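Local coordinates for Cobalt/magnesium transport protein CorA (Methanocaldococcus jannaschii, PDB 4EGW) that mediates influx of magnesium ions across the cell membrane as a homopentamer that alternates between open and closed states, gated by cytoplasmic magnesium, at residues K132-L137 with E164-S168. Residues are numbered along the deposited sequence; the frame is centred on the assembly and turned at random.
Sequences KAIGRL and EITRS
Arg136 reaches across to Glu164 and Ser168 with one edge of its guanidinium. Arg136 NE bonds to Glu164 OE1 at 2.8 Å in a salt bridge, entering from above the carboxylate plane, which is turned 70° against the guanidinium. A bend at chi3 (-56°) brings Arg136 NH2 to Ser168 OG, tilted somewhat from the guanidinium plane, in a bent bond of 2.8 Å, with weak ones to Glu164 OE1 and Glu164 O. Glu164 OE2 meets Arg167 NE, extending the charge network; Arg167 NH2 goes on to Ser170 of the second subunit. An alanine in place of Arg136 would probably leave Glu164 OE1 and Ser168 OG without their cross-helix donor, the carboxylate keeping Arg167 within the contact. In CorA's cytoplasmic domain, helix 132-143 follows strand 122-127, the mixed sheet's last in sequence, and packs against long helix 156-186; the segments' N-to-C directions differ by 128°, their axes approaching to 8.7 Å. Apolar contact is closest at Ala133, whose CB lies 3.5 Å from Glu164 CB and 3.9 Å from Ile165 CG1; Ile165 also packs on Tyr100 and Ala102 of the sheet. Leu137 CD2 touches Glu164 CG at 4.0 Å. One water joins the helices, 2.7 Å from Ser168 OG and weakly bonded by Ala133 N.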
ATOM      1  N   LYS A 132      -0.196  13.443  -2.644  1.00 58.39           N
ATOM      2  CA  LYS A 132       0.384  12.383  -3.437  1.00 58.12           C
ATOM      3  C   LYS A 132      -0.700  11.563  -4.109  1.00 56.74           C
ATOM      4  O   LYS A 132      -0.526  11.076  -5.222  1.00 58.37           O
ATOM      5  CB  LYS A 132       1.224  11.485  -2.539  1.00 60.43           C
ATOM      6  CG  LYS A 132       2.269  10.696  -3.277  1.00 63.40           C
ATOM      7  CD  LYS A 132       3.396  11.591  -3.754  1.00 65.39           C
ATOM      8  CE  LYS A 132       3.831  11.182  -5.155  1.00 72.46           C
ATOM      9  NZ  LYS A 132       3.650   9.716  -5.395  1.00 75.42           N
ATOM     10  N   ALA A 133      -1.825  11.417  -3.424  1.00 52.15           N
ATOM     11  CA  ALA A 133      -2.842  10.476  -3.856  1.00 53.25           C
ATOM     12  C   ALA A 133      -3.558  10.943  -5.107  1.00 56.14           C
ATOM     13  O   ALA A 133      -3.961  10.126  -5.935  1.00 62.56           O
ATOM     14  CB  ALA A 133      -3.832  10.223  -2.738  1.00 56.06           C
ATOM     15  N   ILE A 134      -3.711  12.256  -5.247  1.00 55.04           N
ATOM     16  CA  ILE A 134      -4.525  12.826  -6.315  1.00 53.98           C
ATOM     17  C   ILE A 134      -3.770  12.817  -7.625  1.00 59.05           C
ATOM     18  O   ILE A 134      -4.356  12.662  -8.701  1.00 60.72           O
ATOM     19  CB  ILE A 134      -4.987  14.245  -5.964  1.00 54.15           C
ATOM     20  CG1 ILE A 134      -5.728  14.212  -4.635  1.00 34.61           C
ATOM     21  CG2 ILE A 134      -5.864  14.819  -7.061  1.00 36.55           C
ATOM     22  CD1 ILE A 134      -6.516  15.434  -4.377  1.00 39.57           C
ATOM     23  N   GLY A 135      -2.459  12.983  -7.532  1.00 60.20           N
ATOM     24  CA  GLY A 135      -1.616  12.731  -8.676  1.00 61.26           C
ATOM     25  C   GLY A 135      -1.894  11.318  -9.149  1.00 66.70           C
ATOM     26  O   GLY A 135      -2.205  11.102 -10.317  1.00 72.33           O
ATOM     27  N   ARG A 136      -1.819  10.363  -8.219  1.00 66.37           N
ATOM     28  CA  ARG A 136      -1.941   8.937  -8.534  1.00 60.47           C
ATOM     29  C   ARG A 136      -3.255   8.544  -9.198  1.00 63.01           C
ATOM     30  O   ARG A 136      -3.318   7.519  -9.872  1.00 72.26           O
ATOM     31  CB  ARG A 136      -1.701   8.067  -7.295  1.00 61.54           C
ATOM     32  CG  ARG A 136      -0.234   7.974  -6.859  1.00 67.62           C
ATOM     33  CD  ARG A 136       0.002   6.835  -5.856  1.00 74.17           C
ATOM     34  NE  ARG A 136      -0.848   6.949  -4.669  1.00 78.30           N
ATOM     35  CZ  ARG A 136      -0.418   7.287  -3.455  1.00 77.66           C
ATOM     36  NH1 ARG A 136       0.868   7.540  -3.240  1.00 78.78           N
ATOM     37  NH2 ARG A 136      -1.279   7.365  -2.448  1.00 73.57           N
ATOM     38  N   LEU A 137      -4.315   9.313  -8.970  1.00 63.07           N
ATOM     39  CA  LEU A 137      -5.526   9.169  -9.780  1.00 63.30           C
ATOM     40  C   LEU A 137      -5.444   9.911 -11.105  1.00 61.68           C
ATOM     41  O   LEU A 137      -5.857   9.389 -12.131  1.00 71.68           O
ATOM     42  CB  LEU A 137      -6.777   9.575  -9.008  1.00 66.77           C
ATOM     43  CG  LEU A 137      -7.058   8.686  -7.799  1.00 66.74           C
ATOM     44  CD1 LEU A 137      -8.449   8.950  -7.238  1.00 67.99           C
ATOM     45  CD2 LEU A 137      -6.902   7.228  -8.192  1.00 66.38           C
ATOM     46  N   GLU A 164      -6.772   6.140  -1.711  1.00 45.24           N
ATOM     47  CA  GLU A 164      -5.415   6.451  -2.123  1.00 40.60           C
ATOM     48  C   GLU A 164      -4.713   7.232  -1.045  1.00 42.05           C
ATOM     49  O   GLU A 164      -3.543   6.988  -0.767  1.00 53.76           O
ATOM     50  CB  GLU A 164      -5.372   7.215  -3.439  1.00 44.71           C
ATOM     51  CG  GLU A 164      -5.279   6.318  -4.660  1.00 45.74           C
ATOM     52  CD  GLU A 164      -4.233   5.225  -4.503  1.00 48.03           C
ATOM     53  OE1 GLU A 164      -3.124   5.522  -3.993  1.00 45.30           O
ATOM     54  OE2 GLU A 164      -4.530   4.068  -4.884  1.00 49.81           O
ATOM     55  N   ILE A 165      -5.417   8.162  -0.416  1.00 43.89           N
ATOM     56  CA  ILE A 165      -4.798   8.899   0.667  1.00 44.55           C
ATOM     57  C   ILE A 165      -4.391   7.881   1.702  1.00 46.91           C
ATOM     58  O   ILE A 165      -3.208   7.725   2.003  1.00 45.67           O
ATOM     59  CB  ILE A 165      -5.766   9.884   1.309  1.00 47.33           C
ATOM     60  CG1 ILE A 165      -6.163  10.964   0.306  1.00 45.78           C
ATOM     61  CG2 ILE A 165      -5.148  10.505   2.547  1.00 48.09           C
ATOM     62  CD1 ILE A 165      -7.106  11.987   0.888  1.00 45.11           C
ATOM     63  N   THR A 166      -5.374   7.136   2.197  1.00 47.50           N
ATOM     64  CA  THR A 166      -5.117   6.172   3.260  1.00 45.40           C
ATOM     65  C   THR A 166      -3.917   5.293   2.913  1.00 42.19           C
ATOM     66  O   THR A 166      -3.092   4.966   3.776  1.00 44.31           O
ATOM     67  CB  THR A 166      -6.355   5.320   3.560  1.00 45.73           C
ATOM     68  OG1 THR A 166      -7.467   6.181   3.857  1.00 49.59           O
ATOM     69  CG2 THR A 166      -6.095   4.411   4.753  1.00 39.78           C
ATOM     70  N   ARG A 167      -3.819   4.937   1.637  1.00 37.97           N
ATOM     71  CA  ARG A 167      -2.697   4.163   1.125  1.00 33.56           C
ATOM     72  C   ARG A 167      -1.386   4.936   1.165  1.00 40.65           C
ATOM     73  O   ARG A 167      -0.312   4.342   1.303  1.00 33.12           O
ATOM     74  CB  ARG A 167      -2.990   3.702  -0.290  1.00 29.28           C
ATOM     75  CG  ARG A 167      -3.469   2.273  -0.348  1.00 39.44           C
ATOM     76  CD  ARG A 167      -3.762   1.851  -1.785  1.00 52.65           C
ATOM     77  NE  ARG A 167      -2.668   2.167  -2.699  1.00 60.72           N
ATOM     78  CZ  ARG A 167      -1.813   1.271  -3.176  1.00 69.94           C
ATOM     79  NH1 ARG A 167      -1.923  -0.005  -2.828  1.00 70.64           N
ATOM     80  NH2 ARG A 167      -0.855   1.647  -4.011  1.00 76.20           N
ATOM     81  N   SER A 168      -1.472   6.260   1.036  1.00 49.76           N
ATOM     82  CA  SER A 168      -0.304   7.111   1.251  1.00 51.62           C
ATOM     83  C   SER A 168       0.210   6.820   2.651  1.00 51.09           C
ATOM     84  O   SER A 168       1.366   6.471   2.845  1.00 50.68           O
ATOM     85  CB  SER A 168      -0.662   8.602   1.147  1.00 54.58           C
ATOM     86  OG  SER A 168      -1.237   8.942  -0.102  1.00 59.69           O
TER
HETATM   87  O   HOH W   1      -1.098  11.580  -0.491  1.00 48.45           O